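Local atomic coordinates of cell surface protein (PDB entry 4GT6), a protein that is of unknown function but, as an extracellular leucine-rich repeat protein of a gut bacterium, may bind other proteins at the cell surface. Residues 300-305 against 320-325; 316-321 against 340-345. All blocks are in the same frame, centred on the assembly; numbering follows the deposited sequence.

Interaction 1 (300-305 against 320-325). With NA (sodium ion), chain R.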
loop_
_atom_site.group_PDB
_atom_site.type_symbol
_atom_site.label_atom_id
_atom_site.label_comp_id
_atom_site.label_asym_id
_atom_site.label_seq_id
_atom_site.Cartn_x
_atom_site.Cartn_y
_atom_site.Cartn_z
ATOM N N THR A 300 19.850 1.726 18.095
ATOM C CA THR A 300 20.176 2.984 18.782
ATOM C C THR A 300 19.009 3.974 18.739
ATOM O O THR A 300 19.151 5.098 19.235
ATOM C CB THR A 300 21.457 3.625 18.190
ATOM O OG1 THR A 300 21.193 3.982 16.831
ATOM C CG2 THR A 300 22.675 2.707 18.260
ATOM N N GLU A 301 17.855 3.558 18.172
ATOM C CA GLU A 301 16.686 4.429 18.080
ATOM C C GLU A 301 15.402 3.631 18.171
ATOM O O GLU A 301 15.347 2.503 17.675
ATOM C CB GLU A 301 16.754 5.164 16.726
ATOM C CG GLU A 301 15.552 5.989 16.307
ATOM C CD GLU A 301 15.696 6.464 14.873
ATOM O OE1 GLU A 301 16.587 7.308 14.622
ATOM O OE2 GLU A 301 14.966 5.949 13.994
ATOM N N LEU A 302 14.377 4.212 18.816
ATOM C CA LEU A 302 13.005 3.691 18.793
ATOM C C LEU A 302 12.282 4.600 17.788
ATOM O O LEU A 302 12.190 5.815 18.020
ATOM C CB LEU A 302 12.346 3.660 20.183
ATOM C CG LEU A 302 12.919 2.632 21.179
ATOM C CD1 LEU A 302 11.959 2.448 22.314
ATOM C CD2 LEU A 302 13.175 1.275 20.531
ATOM N N PRO A 303 11.935 4.083 16.585
ATOM C CA PRO A 303 11.423 4.972 15.536
ATOM C C PRO A 303 10.015 5.461 15.815
ATOM O O PRO A 303 9.352 4.990 16.737
ATOM C CB PRO A 303 11.482 4.092 14.288
ATOM C CG PRO A 303 11.241 2.710 14.815
ATOM C CD PRO A 303 12.020 2.684 16.111
ATOM N N GLU A 304 9.536 6.376 14.977
ATOM C CA GLU A 304 8.206 6.928 15.112
ATOM C C GLU A 304 7.138 5.823 15.167
ATOM O O GLU A 304 7.213 4.855 14.407
ATOM C CB GLU A 304 7.966 7.870 13.918
ATOM C CG GLU A 304 6.557 8.395 13.743
ATOM C CD GLU A 304 6.465 9.196 12.460
ATOM O OE1 GLU A 304 7.344 10.065 12.247
ATOM O OE2 GLU A 304 5.584 8.885 11.624
ATOM N N SER A 305 6.183 5.950 16.123
ATOM C CA SER A 305 5.028 5.052 16.309
ATOM C C SER A 305 5.411 3.567 16.451
ATOM O O SER A 305 4.558 2.712 16.197
ATOM C CB SER A 305 4.062 5.180 15.126
ATOM O OG SER A 305 3.611 6.504 14.902
ATOM N N GLU A 320 20.264 0.009 26.849
ATOM C CA GLU A 320 21.387 0.949 26.890
ATOM C C GLU A 320 21.864 1.159 25.449
ATOM O O GLU A 320 21.931 0.185 24.700
ATOM C CB GLU A 320 22.515 0.338 27.755
ATOM C CG GLU A 320 23.659 1.300 28.031
ATOM C CD GLU A 320 23.206 2.574 28.716
ATOM O OE1 GLU A 320 22.560 2.462 29.782
ATOM O OE2 GLU A 320 23.415 3.669 28.145
ATOM N N GLY A 321 22.130 2.397 25.044
ATOM C CA GLY A 321 22.537 2.630 23.659
ATOM C C GLY A 321 21.459 3.266 22.797
ATOM O O GLY A 321 21.767 3.833 21.750
ATOM N N ILE A 322 20.181 3.208 23.221
ATOM C CA ILE A 322 19.124 3.951 22.514
ATOM C C ILE A 322 19.382 5.445 22.784
ATOM O O ILE A 322 19.547 5.821 23.938
ATOM C CB ILE A 322 17.696 3.504 22.963
ATOM C CG1 ILE A 322 17.410 2.036 22.542
ATOM C CG2 ILE A 322 16.599 4.496 22.483
ATOM C CD1 ILE A 322 17.298 1.753 21.065
ATOM N N THR A 323 19.465 6.276 21.744
ATOM C CA THR A 323 19.757 7.705 21.953
ATOM C C THR A 323 18.508 8.563 21.778
ATOM O O THR A 323 18.484 9.718 22.204
ATOM C CB THR A 323 20.864 8.172 21.003
ATOM O OG1 THR A 323 20.374 8.065 19.663
ATOM C CG2 THR A 323 22.149 7.377 21.179
ATOM N N GLN A 324 17.487 8.021 21.119
ATOM C CA GLN A 324 16.249 8.771 20.929
ATOM C C GLN A 324 15.064 7.839 20.773
ATOM O O GLN A 324 15.184 6.738 20.233
ATOM C CB GLN A 324 16.340 9.746 19.733
ATOM C CG GLN A 324 16.707 9.093 18.403
ATOM C CD GLN A 324 16.838 10.069 17.259
ATOM O OE1 GLN A 324 16.918 11.290 17.429
ATOM N NE2 GLN A 324 16.863 9.540 16.056
ATOM N N ILE A 325 13.918 8.307 21.282
ATOM C CA ILE A 325 12.606 7.669 21.251
ATOM C C ILE A 325 11.766 8.662 20.458
ATOM O O ILE A 325 11.520 9.756 20.955
ATOM C CB ILE A 325 12.104 7.416 22.703
ATOM C CG1 ILE A 325 13.031 6.441 23.468
ATOM C CG2 ILE A 325 10.638 6.946 22.719
ATOM C CD1 ILE A 325 12.692 6.279 25.009
HETATM NA NA NA R . 22.509 -1.283 22.938
HETATM O O HOH W 1 21.940 6.985 17.659
HETATM O O HOH W 2 22.887 0.377 21.190
HETATM O O HOH W 3 24.837 -1.046 23.668
HETATM O O HOH W 4 20.282 -1.508 21.896
HETATM O O HOH W 5 22.122 -2.821 24.769
#
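Q324 lies alongside E301, the two side chains pointing the same way, so that CG of E301 rests 3.9 Å from CG of Q324 and the polar groups finish together. NE2 of Q324 gives a hydrogen bond of 2.7 Å to OE1 of E301. OE1 lies nearly in the amide plane, but the donor stands 38° above the carboxylate plane, and the bond is bent (139°). On the opposite face of this two-strand parallel ladder L302 and I325 pack inward, CD1 of L302 lying 4.3 Å from CG1 of I325. Such stacking of successive repeats, apolar residues inside and polar ones outside, builds the solenoid of BspA-type leucine-rich repeats. The ladder itself rests on N of L302 bonding to O of Q324 at 3.0 Å. Two residues earlier in 300-305, O of T300 accepts N of T323 at 2.8 Å, almost straight though well above the carbonyl plane. I322 suits the buried turn: its CD1 comes 3.5 Å from N of E301 and also meets CD2 of L302, the two side chains crossing at about a right angle. A water bonded to OG1 of T323 reaches OG1 of T300 more weakly.

Interaction 2 (316-321 against 340-345). With NA (sodium ion), chain R.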
loop_
_atom_site.group_PDB
_atom_site.type_symbol
_atom_site.label_atom_id
_atom_site.label_comp_id
_atom_site.label_asym_id
_atom_site.label_seq_id
_atom_site.Cartn_x
_atom_site.Cartn_y
_atom_site.Cartn_z
ATOM N N ILE A 316 8.300 -2.255 30.029
ATOM C CA ILE A 316 9.269 -2.320 28.935
ATOM C C ILE A 316 10.608 -1.744 29.420
ATOM O O ILE A 316 10.637 -0.748 30.146
ATOM C CB ILE A 316 8.749 -1.664 27.615
ATOM C CG1 ILE A 316 9.676 -1.979 26.407
ATOM C CG2 ILE A 316 8.465 -0.169 27.755
ATOM C CD1 ILE A 316 9.023 -1.878 25.065
ATOM N N ASP A 317 11.703 -2.413 29.044
ATOM C CA ASP A 317 13.061 -2.010 29.390
ATOM C C ASP A 317 13.754 -1.562 28.113
ATOM O O ASP A 317 13.994 -2.381 27.228
ATOM C CB ASP A 317 13.811 -3.165 30.064
ATOM C CG ASP A 317 13.273 -3.464 31.449
ATOM O OD1 ASP A 317 12.269 -4.199 31.549
ATOM O OD2 ASP A 317 13.809 -2.911 32.421
ATOM N N ILE A 318 13.996 -0.257 27.984
ATOM C CA ILE A 318 14.643 0.306 26.791
ATOM C C ILE A 318 16.150 0.013 26.930
ATOM O O ILE A 318 16.722 0.338 27.979
ATOM C CB ILE A 318 14.320 1.818 26.622
ATOM C CG1 ILE A 318 12.788 2.123 26.524
ATOM C CG2 ILE A 318 15.113 2.463 25.500
ATOM C CD1 ILE A 318 11.959 1.241 25.642
ATOM N N PRO A 319 16.792 -0.638 25.926
ATOM C CA PRO A 319 18.202 -1.014 26.092
ATOM C C PRO A 319 19.164 0.169 26.110
ATOM O O PRO A 319 18.937 1.174 25.436
ATOM C CB PRO A 319 18.481 -1.919 24.875
ATOM C CG PRO A 319 17.501 -1.512 23.856
ATOM C CD PRO A 319 16.255 -1.110 24.630
ATOM N N GLU A 320 20.264 0.009 26.849
ATOM C CA GLU A 320 21.387 0.949 26.890
ATOM C C GLU A 320 21.864 1.159 25.449
ATOM O O GLU A 320 21.931 0.185 24.700
ATOM C CB GLU A 320 22.515 0.338 27.755
ATOM C CG GLU A 320 23.659 1.300 28.031
ATOM C CD GLU A 320 23.206 2.574 28.716
ATOM O OE1 GLU A 320 22.560 2.462 29.782
ATOM O OE2 GLU A 320 23.415 3.669 28.145
ATOM N N GLY A 321 22.130 2.397 25.044
ATOM C CA GLY A 321 22.537 2.630 23.659
ATOM C C GLY A 321 21.459 3.266 22.797
ATOM O O GLY A 321 21.767 3.833 21.750
ATOM N N ALA A 340 11.770 1.514 31.764
ATOM C CA ALA A 340 13.156 1.777 32.163
ATOM C C ALA A 340 13.834 2.515 31.008
ATOM O O ALA A 340 13.841 2.015 29.884
ATOM C CB ALA A 340 13.882 0.485 32.503
ATOM N N ILE A 341 14.307 3.741 31.263
ATOM C CA ILE A 341 14.949 4.585 30.249
ATOM C C ILE A 341 16.448 4.742 30.584
ATOM O O ILE A 341 16.776 5.252 31.661
ATOM C CB ILE A 341 14.224 5.958 30.148
ATOM C CG1 ILE A 341 12.748 5.760 29.664
ATOM C CG2 ILE A 341 15.011 6.920 29.222
ATOM C CD1 ILE A 341 11.839 6.965 29.756
ATOM N N PRO A 342 17.363 4.328 29.673
ATOM C CA PRO A 342 18.796 4.489 29.951
ATOM C C PRO A 342 19.226 5.948 29.781
ATOM O O PRO A 342 18.566 6.709 29.055
ATOM C CB PRO A 342 19.451 3.575 28.916
ATOM C CG PRO A 342 18.520 3.610 27.742
ATOM C CD PRO A 342 17.135 3.705 28.344
ATOM N N SER A 343 20.358 6.325 30.404
ATOM C CA SER A 343 20.861 7.701 30.346
ATOM C C SER A 343 21.382 8.067 28.942
ATOM O O SER A 343 21.566 9.254 28.664
ATOM C CB SER A 343 21.939 7.938 31.404
ATOM O OG SER A 343 23.028 7.052 31.210
ATOM N N SER A 344 21.551 7.069 28.038
ATOM C CA SER A 344 21.939 7.344 26.651
ATOM C C SER A 344 20.796 8.062 25.871
ATOM O O SER A 344 21.079 8.698 24.851
ATOM C CB SER A 344 22.335 6.051 25.929
ATOM O OG SER A 344 21.252 5.129 25.900
ATOM N N VAL A 345 19.513 7.980 26.351
ATOM C CA VAL A 345 18.380 8.622 25.655
ATOM C C VAL A 345 18.430 10.144 25.901
ATOM O O VAL A 345 18.268 10.593 27.042
ATOM C CB VAL A 345 16.993 8.026 26.055
ATOM C CG1 VAL A 345 15.869 8.724 25.307
ATOM C CG2 VAL A 345 16.927 6.525 25.797
HETATM NA NA NA R . 22.509 -1.283 22.938
HETATM O O HOH W 6 21.933 3.970 31.673
HETATM O O HOH W 7 24.426 5.873 29.330
HETATM O O HOH W 2 22.887 0.377 21.190
HETATM O O HOH W 3 24.837 -1.046 23.668
HETATM O O HOH W 4 20.282 -1.508 21.896
HETATM O O HOH W 5 22.122 -2.821 24.769
#
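P342 packs its ring against the segment 316-321, CD lying 3.7 Å from CG2 of I318, whose side chain it crosses at about a right angle, while CG sits close to the carbonyl oxygen of P319. A rigid, apolar ring suits this place because it packs on the apolar branch of I318 and on the carbonyl oxygens of I318 and P319, and has no N-H to satisfy. E320 slides past the same proline in the opposite direction. Its CG is anti to the backbone N (chi1 -172°), and the bend at chi2 (58°) turns CD back. OE1 lies within 3.4 Å of CB of P342 and OE2 equally near CB of S344. Both carboxylate oxygens also accept from waters: the water on OE1 accepts in turn from N of S343, and the one on OE2 lies 2.6 Å from OG of S343.

S344 adds a direct polar link between the turns. Its OG accepts N of G321 at 3.0 Å and is hydrogen-bonded to O of I322, so the small hydroxyl joins two backbone groups of the neighbouring turn. A type I turn from P342 to V345, closed by N of V345 bonding to O of P342, holds the serine there. G321 has a positive phi (106°), which glycine readily adopts, and the sodium ion lies beside this backbone, bound by O of E320 at 2.4 Å together with four waters and O of S297.

At the other end, N of A340 bonds to O of I316 and N of I318 to O of A340, each 3.0 Å. CB of A340 packs against OD2 of D317, while the D317 carboxylate is salt-bridged to R338. Short parallel strands stacked coil on coil in this way are characteristic of a leucine-rich repeat solenoid, here of the BspA type.

How the interactions relate
From the N terminus, 300-305 comes first; interaction 1 closes a loop when the chain returns at 320-325. Before that return, 316-321 has already begun interaction 2, whose loop closes at 340-345. The two loops therefore overlap, sharing E320 and G321, and neither encloses the other. Interaction 1 joins strand 301-302 to 324-325, whereas interaction 2 joins strand 315-317 to 338-341, so two separate ladders are linked through the segment between 317 and 324. Their centres are 9 Å apart. Inside, CD1 of L302 meets CD1 of I318 at 3.5 Å, and the sodium ion at E320 borders both contacts, tying successive coils of the solenoid together.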